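Local coordinates for protein arsenite methyltransferase (Chlamydomonas reinhardtii, PDB 5EVJ) that probably transfers methyl groups from S-adenosyl-L-methionine to trivalent arsenic supplied as its glutathione conjugate, with thioredoxin as the reductant, at residues T112-P118 with T144-I150; G93-Y99 with Q120-A124; I167-N173 with M195-V200; P64-K70 with V123-H127. The protein carries 15 engineered substitutions. All coordinates share one frame; numbering follows the deposited sequence.

Interactions 1 to 3 lie within the Rossmann-type methyltransferase core, interaction 4 at its margin. Interactions 1 and 3 are pairs of neighbouring parallel strands in one mixed sheet, with centres about 15 Å apart. Interaction 2 joins the glycine-rich loop, probably part of the S-adenosylmethionine site, to helix 118-126, and it meets interaction 1 where D115 OD2 lies 2.9 Å from G93 N. It also reaches interaction 3, with D97 OD2 2.8 Å from N169 ND2. Interaction 4 packs helix 65-69 on the end of helix 118-126; its centre is about 6 Å from that of interaction 2, and they share V123 and A124. Interactions 3 and 4 do not touch, with nearest atoms about 10 Å apart.

Interaction 1: residues T112-P118 with T144-I150; sequences TGVDMTP and TFIQGEI
V114 holds CG1 anti to its backbone N (chi1 175°), while I146 puts CG1 between its own N and carbonyl carbon (chi1 68°); together these settings bring V114 CG2 to 4.1 Å from I146 CG1. Farther back, I146 CD1 meets the methyl of T112, CG2, at 4.0 Å, and all three side chains lie on the same side of the sheet. The other branch of V114, CG1, covers the next turn of chain, touching G148 CA at 3.9 Å and facing I150 CG2. Beneath the side chains the strands run parallel, and four backbone bonds join them alternately. G113 N gives to T144 O at 2.8 Å, and I146 N bonds G113 O. D115 N then bonds I146 O. The last link, G148 N to D115 O at 2.7 Å, comes as the strand gives way to loop. On the opposite side of the sheet, the ring of F145 lies obliquely by G113, CD1 being 4.0 Å from G113 CA; with the ring placed here, a CB at G113 would probably crowd it. The ring also packs on helices 96-104 and 118-126. D115 ends its strand in an Asx turn: OD1 accepts from T117 N at 2.9 Å through its anti lone pair, while OD2 bonds the backbone N of G93. The chemistry thus divides in two: apolar branches pack along one side of this strand pair, and a carboxylate on the other ties the strand's end both to the start of the next helix and to the glycine-rich loop.

Interaction 2: residues G93-Y99 with Q120-A124; sequences GSGRDAY and QLEVA. Engineered in segment 93-99: A98 (natural residue Cys).
The Y99 ring meets A124 edge-on: the carbonyl oxygen A124 O lies in the ring plane and receives a hydrogen bond from the hydroxyl. The modelled OH to O separation, 2.5 Å, is very short and its exact value deserves little weight. Beyond the two segments the ring of Y131 packs against Y99, their planes about 30° apart, and V67 and F145 also touch it. The other flat groups are the R96 guanidinium, whose edge carries D97 OD1 in a salt bridge at 3.2 Å, and the Q120 amide. Bent at chi2 (-69°), the Q120 chain folds back over the loop, with NE2 3.7 Å from G93 CA. The amide nitrogen also sits 3.3 Å from S94 N, but both are donors; NE2 gives a hydrogen bond to K70 O. Residues 91-95 have the GxGxG sequence of the loop that follows the first strand in class I methyltransferases, so this is probably part of the S-adenosylmethionine site. A98, in the first turn of the helix after it, is an engineered replacement of cysteine. A leucine in place of Q120 would probably leave K70 O without its amide partner and loosen the tie between the chain at K70 and helix 118-126. S94 packs against helix 118-126: A124 CB rests 3.5 Å from S94 O, V123 CG1 comes within 4.2 Å of S94 CB, and S94 OG bonds V67 O.

Interaction 3: residues I167-N173 with M195-V200; sequences ISNCVIN and MHFSDV
I172 pushes its CD1 methyl into the corner between M195 and F197, meeting M195 CE tip to tip at 3.4 Å and F197 CD2 at 3.8 Å. M195, stretched out along its whole length, lays the same CE over the centre of the F197 ring, so methyl, methyl and ring close on one another. The second bump is D199. C170 has positive phi, and past it the chain curls round, and the carboxylate fills the hollow of that turn: OD2 accepts weak bonds from I172 N at 3.0 Å and N173 N at 3.1 Å, while OD1 takes V200 N at 2.7 Å. The N173 amide lies nearly parallel to this carboxylate (14° between the planes) but offset to one side, with no hydrogen bond between them. A water plugs the gap beside D199, donating to S198 O and accepting from V171 N. C170 SG, in disulfide with C74, leans on V200 CG2 at 3.9 Å. Two backbone bonds join the parallel strands, S198 N to S168 O and C170 N to S198 O. Helix 178-188 covers I172 and M195, strand 86-90 lies next to I167, and antiparallel strand 266-274, beyond strand 193-202, meets H196 and S198.

Interaction 4: residues P64-K70 with V123-H127; sequences PTEVKEK and VAISH
P64 and H127 bring their CA atoms to 7.2 Å, and one turn along V67 CA stands 6.6 Å from A124 CA, so the short helix 65-69 lies against the final turn of helix 118-126. K70 is where the first chain leaves helical geometry. No hydrogen bond crosses between the segments, and the contact is made by side chains. H127 is the main piece. With CG anti to its carbonyl carbon (chi1 -68°), the imidazole swings back along its own helix, and ND1 gives a hydrogen bond to V123 O at 3.2 Å, in the carbonyl plane and on a lone pair. Fixed in that way, the residue slides past P64, whose CB is 3.8 Å from H127 CD2, and past V67, whose CG2 is 4.0 Å from H127 CB. The same V67 methyl reaches V123 CG1 at 4.1 Å. E66 extends toward both, its carboxylate plane turned 67° from the imidazole; the modelled approach of OE1 to the ring is too tight to trust. On its other oxygen, E66 OE2 forms a salt bridge with K70 NZ at 2.9 Å, and the lysine crosses V123 at about a right angle, NZ near CG2. Replacing H127 by an alanine would probably deprive V123 O of its imidazole donor and take away the ring that P64 CB packs on, leaving only CB against V67. Y99, from helix 96-104, touches P64, V67 and H127. This is helix-on-helix packing at the margin of a Rossmann-type methyltransferase core, a short helix before the first strand lying on the helix after the second.

Interaction 1: residues T112-P118 with T144-I150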
# COMPACT_ATOMS: atom_id res chain seq x y z
N THR A 112 0.53 7.08 -12.41
CA THR A 112 -0.51 6.61 -13.26
C THR A 112 -1.74 6.23 -12.40
O THR A 112 -1.65 5.53 -11.39
CB THR A 112 -0.02 5.41 -14.07
OG1 THR A 112 1.09 5.79 -14.89
CG2 THR A 112 -1.14 4.83 -14.95
N GLY A 113 -2.91 6.71 -12.80
CA GLY A 113 -4.16 6.38 -12.11
C GLY A 113 -5.08 5.61 -13.06
O GLY A 113 -5.20 5.97 -14.25
N VAL A 114 -5.66 4.52 -12.57
CA VAL A 114 -6.56 3.70 -13.33
C VAL A 114 -7.89 3.78 -12.66
O VAL A 114 -7.98 3.49 -11.48
CB VAL A 114 -6.16 2.22 -13.32
CG1 VAL A 114 -7.20 1.39 -14.04
CG2 VAL A 114 -4.83 2.02 -14.01
N ASP A 115 -8.92 4.23 -13.36
CA ASP A 115 -10.27 4.06 -12.81
C ASP A 115 -11.30 3.49 -13.76
O ASP A 115 -11.06 3.40 -14.97
CB ASP A 115 -10.80 5.29 -12.10
CG ASP A 115 -11.90 4.93 -11.04
OD1 ASP A 115 -13.08 4.82 -11.43
OD2 ASP A 115 -11.60 4.77 -9.83
N MET A 116 -12.41 3.03 -13.19
CA MET A 116 -13.41 2.28 -13.93
C MET A 116 -14.42 3.26 -14.55
O MET A 116 -14.96 2.98 -15.64
CB MET A 116 -14.11 1.28 -13.01
CG MET A 116 -15.00 0.26 -13.74
SD MET A 116 -16.41 -0.38 -12.80
CE MET A 116 -17.62 0.96 -12.78
N THR A 117 -14.62 4.40 -13.88
CA THR A 117 -15.67 5.41 -14.18
C THR A 117 -15.20 6.72 -14.89
O THR A 117 -14.50 7.53 -14.28
CB THR A 117 -16.39 5.75 -12.87
OG1 THR A 117 -16.70 4.51 -12.24
CG2 THR A 117 -17.70 6.51 -13.09
N PRO A 118 -15.64 6.94 -16.17
CA PRO A 118 -15.32 8.16 -16.99
C PRO A 118 -15.62 9.53 -16.30
O PRO A 118 -14.84 10.49 -16.42
CB PRO A 118 -16.20 7.97 -18.24
CG PRO A 118 -17.29 6.99 -17.80
CD PRO A 118 -16.58 6.04 -16.89
N THR A 144 -0.92 10.64 -15.35
CA THR A 144 -1.55 10.03 -16.48
C THR A 144 -2.71 9.30 -15.82
O THR A 144 -2.51 8.48 -14.90
CB THR A 144 -0.63 8.99 -17.17
OG1 THR A 144 0.65 9.58 -17.49
CG2 THR A 144 -1.27 8.41 -18.47
N PHE A 145 -3.92 9.63 -16.25
CA PHE A 145 -5.07 8.89 -15.81
C PHE A 145 -5.59 8.08 -16.96
O PHE A 145 -5.77 8.60 -18.02
CB PHE A 145 -6.11 9.88 -15.36
CG PHE A 145 -5.68 10.62 -14.14
CD1 PHE A 145 -5.71 9.97 -12.88
CD2 PHE A 145 -5.21 11.91 -14.23
CE1 PHE A 145 -5.27 10.64 -11.75
CE2 PHE A 145 -4.79 12.59 -13.11
CZ PHE A 145 -4.84 11.97 -11.86
N ILE A 146 -5.80 6.78 -16.77
CA ILE A 146 -6.40 5.99 -17.83
C ILE A 146 -7.61 5.23 -17.33
O ILE A 146 -7.75 4.97 -16.13
CB ILE A 146 -5.38 5.04 -18.51
CG1 ILE A 146 -4.93 3.93 -17.58
CG2 ILE A 146 -4.13 5.80 -18.96
CD1 ILE A 146 -3.51 3.52 -17.88
N GLN A 147 -8.46 4.85 -18.28
CA GLN A 147 -9.69 4.17 -18.00
C GLN A 147 -9.48 2.68 -18.04
O GLN A 147 -9.00 2.14 -19.04
CB GLN A 147 -10.76 4.57 -19.03
CG GLN A 147 -12.08 3.81 -18.92
CD GLN A 147 -13.29 4.75 -18.81
OE1 GLN A 147 -14.11 4.58 -17.91
NE2 GLN A 147 -13.40 5.74 -19.72
N GLY A 148 -9.94 1.97 -17.01
CA GLY A 148 -9.62 0.54 -16.97
C GLY A 148 -10.24 -0.23 -15.86
O GLY A 148 -10.88 0.32 -15.00
N GLU A 149 -10.03 -1.53 -15.88
CA GLU A 149 -10.38 -2.34 -14.76
C GLU A 149 -9.15 -2.76 -13.98
O GLU A 149 -8.21 -3.40 -14.50
CB GLU A 149 -11.09 -3.58 -15.20
CG GLU A 149 -12.52 -3.36 -15.68
CD GLU A 149 -13.00 -4.58 -16.44
OE1 GLU A 149 -12.34 -4.98 -17.44
OE2 GLU A 149 -14.01 -5.18 -16.02
N ILE A 150 -9.20 -2.48 -12.68
CA ILE A 150 -8.07 -2.85 -11.83
C ILE A 150 -7.67 -4.30 -11.92
O ILE A 150 -6.49 -4.57 -11.73
CB ILE A 150 -8.14 -2.29 -10.41
CG1 ILE A 150 -9.37 -2.83 -9.66
CG2 ILE A 150 -8.13 -0.74 -10.42
CD1 ILE A 150 -9.40 -2.24 -8.28

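Interaction 2: residues G93-Y99 with Q120-A124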
# COMPACT_ATOMS: atom_id res chain seq x y z
N GLY A 93 -10.23 7.13 -8.81
CA GLY A 93 -11.42 7.98 -8.64
C GLY A 93 -11.14 9.41 -9.19
O GLY A 93 -10.56 9.60 -10.26
N SER A 94 -11.49 10.41 -8.42
CA SER A 94 -11.34 11.75 -8.82
C SER A 94 -9.92 12.31 -8.64
O SER A 94 -9.67 13.45 -9.04
CB SER A 94 -12.29 12.58 -7.94
OG SER A 94 -11.99 12.41 -6.58
N GLY A 95 -9.05 11.57 -7.93
CA GLY A 95 -7.59 11.73 -8.05
C GLY A 95 -6.87 12.19 -6.77
O GLY A 95 -5.65 12.40 -6.80
N ARG A 96 -7.60 12.33 -5.66
CA ARG A 96 -7.02 12.79 -4.39
C ARG A 96 -5.63 12.11 -4.19
O ARG A 96 -4.61 12.79 -4.15
CB ARG A 96 -8.01 12.47 -3.21
CG ARG A 96 -7.92 13.26 -1.87
CD ARG A 96 -7.53 12.40 -0.68
NE ARG A 96 -8.63 12.04 0.23
CZ ARG A 96 -8.72 10.91 0.93
NH1 ARG A 96 -7.79 9.96 0.83
NH2 ARG A 96 -9.77 10.70 1.71
N ASP A 97 -5.60 10.78 -4.15
CA ASP A 97 -4.36 10.06 -3.76
C ASP A 97 -3.28 10.21 -4.86
O ASP A 97 -2.10 10.32 -4.56
CB ASP A 97 -4.60 8.54 -3.38
CG ASP A 97 -5.39 8.36 -2.04
OD1 ASP A 97 -5.48 9.32 -1.22
OD2 ASP A 97 -5.92 7.25 -1.79
N ALA A 98 -3.71 10.26 -6.11
CA ALA A 98 -2.75 10.44 -7.20
C ALA A 98 -2.16 11.85 -7.15
O ALA A 98 -0.96 12.05 -7.45
CB ALA A 98 -3.40 10.15 -8.54
N TYR A 99 -2.97 12.83 -6.71
CA TYR A 99 -2.47 14.21 -6.65
C TYR A 99 -1.47 14.32 -5.55
O TYR A 99 -0.41 14.90 -5.70
CB TYR A 99 -3.62 15.18 -6.40
CG TYR A 99 -4.33 15.64 -7.68
CD1 TYR A 99 -4.70 14.72 -8.67
CD2 TYR A 99 -4.64 16.99 -7.91
CE1 TYR A 99 -5.35 15.11 -9.85
CE2 TYR A 99 -5.33 17.38 -9.09
CZ TYR A 99 -5.64 16.44 -10.06
OH TYR A 99 -6.29 16.80 -11.22
N GLN A 120 -15.49 10.09 -13.00
CA GLN A 120 -14.41 10.25 -12.04
C GLN A 120 -13.05 10.59 -12.75
O GLN A 120 -12.35 11.54 -12.34
CB GLN A 120 -14.32 9.02 -11.12
CG GLN A 120 -15.45 8.87 -10.10
CD GLN A 120 -15.36 9.96 -9.04
OE1 GLN A 120 -15.87 11.09 -9.22
NE2 GLN A 120 -14.69 9.65 -7.92
N LEU A 121 -12.73 9.88 -13.83
CA LEU A 121 -11.55 10.19 -14.66
C LEU A 121 -11.43 11.68 -15.00
O LEU A 121 -10.42 12.35 -14.68
CB LEU A 121 -11.67 9.43 -15.96
CG LEU A 121 -10.43 8.93 -16.68
CD1 LEU A 121 -10.02 7.60 -16.02
CD2 LEU A 121 -10.73 8.81 -18.19
N GLU A 122 -12.47 12.19 -15.64
CA GLU A 122 -12.49 13.52 -16.23
C GLU A 122 -12.28 14.59 -15.16
O GLU A 122 -11.66 15.63 -15.46
CB GLU A 122 -13.80 13.73 -17.04
CG GLU A 122 -13.76 14.92 -18.01
CD GLU A 122 -12.54 14.91 -18.95
OE1 GLU A 122 -12.22 13.84 -19.54
OE2 GLU A 122 -11.90 15.97 -19.09
N VAL A 123 -12.74 14.34 -13.92
CA VAL A 123 -12.35 15.24 -12.82
C VAL A 123 -10.82 15.23 -12.55
O VAL A 123 -10.19 16.28 -12.38
CB VAL A 123 -13.13 14.99 -11.51
CG1 VAL A 123 -12.59 15.92 -10.40
CG2 VAL A 123 -14.65 15.19 -11.73
N ALA A 124 -10.23 14.03 -12.51
CA ALA A 124 -8.80 13.91 -12.24
C ALA A 124 -8.01 14.60 -13.34
O ALA A 124 -7.08 15.34 -13.03
CB ALA A 124 -8.38 12.46 -12.10

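Interaction 3: residues I167-N173 with M195-V200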
# COMPACT_ATOMS: atom_id res chain seq x y z
N ILE A 167 -0.39 1.49 -5.34
CA ILE A 167 -1.18 1.97 -4.20
C ILE A 167 -2.68 1.92 -4.50
O ILE A 167 -3.10 1.92 -5.69
CB ILE A 167 -0.80 3.40 -3.67
CG1 ILE A 167 -1.47 4.49 -4.52
CG2 ILE A 167 0.73 3.54 -3.42
CD1 ILE A 167 -0.96 5.92 -4.23
N SER A 168 -3.48 1.88 -3.42
CA SER A 168 -4.91 1.67 -3.53
C SER A 168 -5.57 2.10 -2.26
O SER A 168 -4.99 2.02 -1.20
CB SER A 168 -5.23 0.19 -3.74
OG SER A 168 -6.52 0.06 -4.32
N ASN A 169 -6.83 2.52 -2.36
CA ASN A 169 -7.49 3.00 -1.17
C ASN A 169 -8.93 2.50 -1.12
O ASN A 169 -9.82 3.09 -1.77
CB ASN A 169 -7.37 4.51 -1.13
CG ASN A 169 -7.76 5.09 0.22
OD1 ASN A 169 -8.43 4.43 1.01
ND2 ASN A 169 -7.39 6.36 0.47
N CYS A 170 -9.15 1.36 -0.45
CA CYS A 170 -10.49 0.85 -0.17
C CYS A 170 -11.29 0.60 -1.38
O CYS A 170 -12.45 1.03 -1.40
CB CYS A 170 -11.30 1.87 0.65
SG CYS A 170 -11.79 1.36 2.31
N VAL A 171 -10.72 -0.03 -2.39
CA VAL A 171 -11.46 -0.43 -3.58
C VAL A 171 -11.24 -1.91 -3.89
O VAL A 171 -11.90 -2.48 -4.76
CB VAL A 171 -11.07 0.36 -4.89
CG1 VAL A 171 -11.48 1.85 -4.89
CG2 VAL A 171 -9.61 0.14 -5.26
N ILE A 172 -10.33 -2.57 -3.20
CA ILE A 172 -10.08 -3.94 -3.58
C ILE A 172 -11.15 -4.92 -3.08
O ILE A 172 -11.37 -5.97 -3.70
CB ILE A 172 -8.62 -4.35 -3.28
CG1 ILE A 172 -7.70 -3.30 -3.91
CG2 ILE A 172 -8.32 -5.76 -3.76
CD1 ILE A 172 -6.22 -3.63 -3.95
N ASN A 173 -11.85 -4.58 -2.01
CA ASN A 173 -12.95 -5.43 -1.55
C ASN A 173 -14.07 -5.49 -2.54
O ASN A 173 -14.95 -6.34 -2.42
CB ASN A 173 -13.52 -4.98 -0.19
CG ASN A 173 -12.52 -5.13 0.98
OD1 ASN A 173 -12.84 -4.75 2.10
ND2 ASN A 173 -11.31 -5.68 0.71
N MET A 195 3.59 -3.06 -3.18
CA MET A 195 2.20 -2.69 -3.13
C MET A 195 1.89 -2.23 -1.73
O MET A 195 2.05 -2.96 -0.81
CB MET A 195 1.29 -3.84 -3.52
CG MET A 195 -0.18 -3.41 -3.51
SD MET A 195 -1.18 -4.70 -4.33
CE MET A 195 -2.80 -3.92 -4.11
N HIS A 196 1.42 -1.00 -1.59
CA HIS A 196 1.21 -0.33 -0.34
C HIS A 196 -0.23 0.22 -0.42
O HIS A 196 -0.50 1.15 -1.18
CB HIS A 196 2.17 0.81 -0.22
CG HIS A 196 2.25 1.43 1.12
ND1 HIS A 196 1.31 2.34 1.58
CD2 HIS A 196 3.22 1.39 2.07
CE1 HIS A 196 1.67 2.80 2.76
NE2 HIS A 196 2.79 2.20 3.10
N PHE A 197 -1.13 -0.29 0.39
CA PHE A 197 -2.55 0.01 0.20
C PHE A 197 -3.38 -0.18 1.48
O PHE A 197 -2.96 -0.92 2.39
CB PHE A 197 -3.07 -0.85 -0.95
CG PHE A 197 -3.38 -2.25 -0.59
CD1 PHE A 197 -2.39 -3.17 -0.30
CD2 PHE A 197 -4.72 -2.67 -0.59
CE1 PHE A 197 -2.69 -4.51 0.00
CE2 PHE A 197 -5.05 -3.96 -0.32
CZ PHE A 197 -4.03 -4.89 0.01
N SER A 198 -4.49 0.51 1.57
CA SER A 198 -5.35 0.40 2.72
C SER A 198 -6.68 -0.16 2.28
O SER A 198 -7.13 0.06 1.14
CB SER A 198 -5.52 1.77 3.42
OG SER A 198 -6.06 2.71 2.50
N ASP A 199 -7.28 -0.94 3.15
CA ASP A 199 -8.56 -1.51 2.83
C ASP A 199 -9.20 -1.97 4.13
O ASP A 199 -8.61 -1.86 5.23
CB ASP A 199 -8.44 -2.64 1.79
CG ASP A 199 -9.70 -2.74 0.87
OD1 ASP A 199 -10.80 -2.39 1.33
OD2 ASP A 199 -9.61 -3.16 -0.33
N VAL A 200 -10.41 -2.47 4.03
CA VAL A 200 -11.10 -2.90 5.24
C VAL A 200 -11.07 -4.42 5.38
O VAL A 200 -11.32 -5.15 4.42
CB VAL A 200 -12.52 -2.36 5.26
CG1 VAL A 200 -13.28 -2.97 6.44
CG2 VAL A 200 -12.49 -0.85 5.40
O HOH W 1 -7.71 -0.84 -1.64
O HOH W 2 -10.74 -7.50 2.70

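Interaction 4: residues P64-K70 with V123-H127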
# COMPACT_ATOMS: atom_id res chain seq x y z
N PRO A 64 -7.07 20.45 -5.47
CA PRO A 64 -8.34 21.12 -5.78
C PRO A 64 -9.47 20.52 -4.98
O PRO A 64 -9.74 19.32 -5.08
CB PRO A 64 -8.58 20.76 -7.26
CG PRO A 64 -7.24 20.40 -7.80
CD PRO A 64 -6.43 19.86 -6.66
N THR A 65 -10.13 21.37 -4.21
CA THR A 65 -11.32 21.01 -3.44
C THR A 65 -12.21 19.94 -4.11
O THR A 65 -12.65 18.97 -3.47
CB THR A 65 -12.17 22.28 -3.18
OG1 THR A 65 -11.43 23.18 -2.34
CG2 THR A 65 -13.44 21.91 -2.46
N GLU A 66 -12.46 20.12 -5.41
CA GLU A 66 -13.38 19.24 -6.11
C GLU A 66 -12.74 17.86 -6.26
O GLU A 66 -13.42 16.84 -6.31
CB GLU A 66 -13.70 19.80 -7.50
CG GLU A 66 -14.86 19.06 -8.14
CD GLU A 66 -14.85 19.08 -9.67
OE1 GLU A 66 -13.78 19.32 -10.28
OE2 GLU A 66 -15.93 18.83 -10.26
N VAL A 67 -11.41 17.83 -6.40
CA VAL A 67 -10.72 16.57 -6.55
C VAL A 67 -10.86 15.73 -5.25
O VAL A 67 -11.08 14.49 -5.34
CB VAL A 67 -9.26 16.78 -6.98
CG1 VAL A 67 -8.48 15.51 -6.73
CG2 VAL A 67 -9.21 17.13 -8.47
N LYS A 68 -10.76 16.42 -4.10
CA LYS A 68 -11.01 15.85 -2.75
C LYS A 68 -12.48 15.55 -2.44
O LYS A 68 -12.84 14.41 -2.09
CB LYS A 68 -10.54 16.79 -1.65
CG LYS A 68 -9.05 16.84 -1.41
CD LYS A 68 -8.70 17.83 -0.27
CE LYS A 68 -8.78 19.30 -0.71
NZ LYS A 68 -8.33 20.14 0.42
N GLU A 69 -13.34 16.57 -2.49
CA GLU A 69 -14.75 16.34 -2.16
C GLU A 69 -15.35 15.11 -2.85
O GLU A 69 -16.26 14.49 -2.32
CB GLU A 69 -15.59 17.55 -2.51
CG GLU A 69 -15.64 18.59 -1.41
CD GLU A 69 -16.37 19.84 -1.85
OE1 GLU A 69 -16.44 20.10 -3.08
OE2 GLU A 69 -16.88 20.55 -0.97
N LYS A 70 -14.83 14.76 -4.02
CA LYS A 70 -15.38 13.64 -4.79
C LYS A 70 -14.63 12.30 -4.59
O LYS A 70 -14.68 11.44 -5.44
CB LYS A 70 -15.48 14.00 -6.30
CG LYS A 70 -16.39 15.20 -6.60
CD LYS A 70 -16.84 15.28 -8.04
CE LYS A 70 -17.72 16.51 -8.27
NZ LYS A 70 -17.95 16.77 -9.71
N VAL A 123 -12.74 14.34 -13.92
CA VAL A 123 -12.35 15.24 -12.82
C VAL A 123 -10.82 15.23 -12.55
O VAL A 123 -10.19 16.28 -12.38
CB VAL A 123 -13.13 14.99 -11.51
CG1 VAL A 123 -12.59 15.92 -10.40
CG2 VAL A 123 -14.65 15.19 -11.73
N ALA A 124 -10.23 14.03 -12.51
CA ALA A 124 -8.80 13.91 -12.24
C ALA A 124 -8.01 14.60 -13.34
O ALA A 124 -7.08 15.34 -13.03
CB ALA A 124 -8.38 12.46 -12.10
N ILE A 125 -8.42 14.36 -14.60
CA ILE A 125 -7.77 14.95 -15.78
C ILE A 125 -7.91 16.47 -15.92
O ILE A 125 -6.94 17.13 -16.30
CB ILE A 125 -8.24 14.30 -17.08
CG1 ILE A 125 -7.83 12.81 -17.12
CG2 ILE A 125 -7.65 15.04 -18.30
CD1 ILE A 125 -8.72 11.94 -17.99
N SER A 126 -9.09 17.03 -15.63
CA SER A 126 -9.33 18.47 -15.89
C SER A 126 -8.55 19.34 -14.93
O SER A 126 -8.22 20.47 -15.25
CB SER A 126 -10.81 18.87 -15.87
OG SER A 126 -11.36 18.67 -14.60
N HIS A 127 -8.23 18.82 -13.77
CA HIS A 127 -7.51 19.67 -12.83
C HIS A 127 -6.02 19.48 -12.87
O HIS A 127 -5.29 20.23 -12.22
CB HIS A 127 -8.08 19.51 -11.42
CG HIS A 127 -9.46 20.06 -11.29
ND1 HIS A 127 -10.57 19.38 -11.73
CD2 HIS A 127 -9.91 21.25 -10.79
CE1 HIS A 127 -11.65 20.11 -11.49
NE2 HIS A 127 -11.27 21.24 -10.90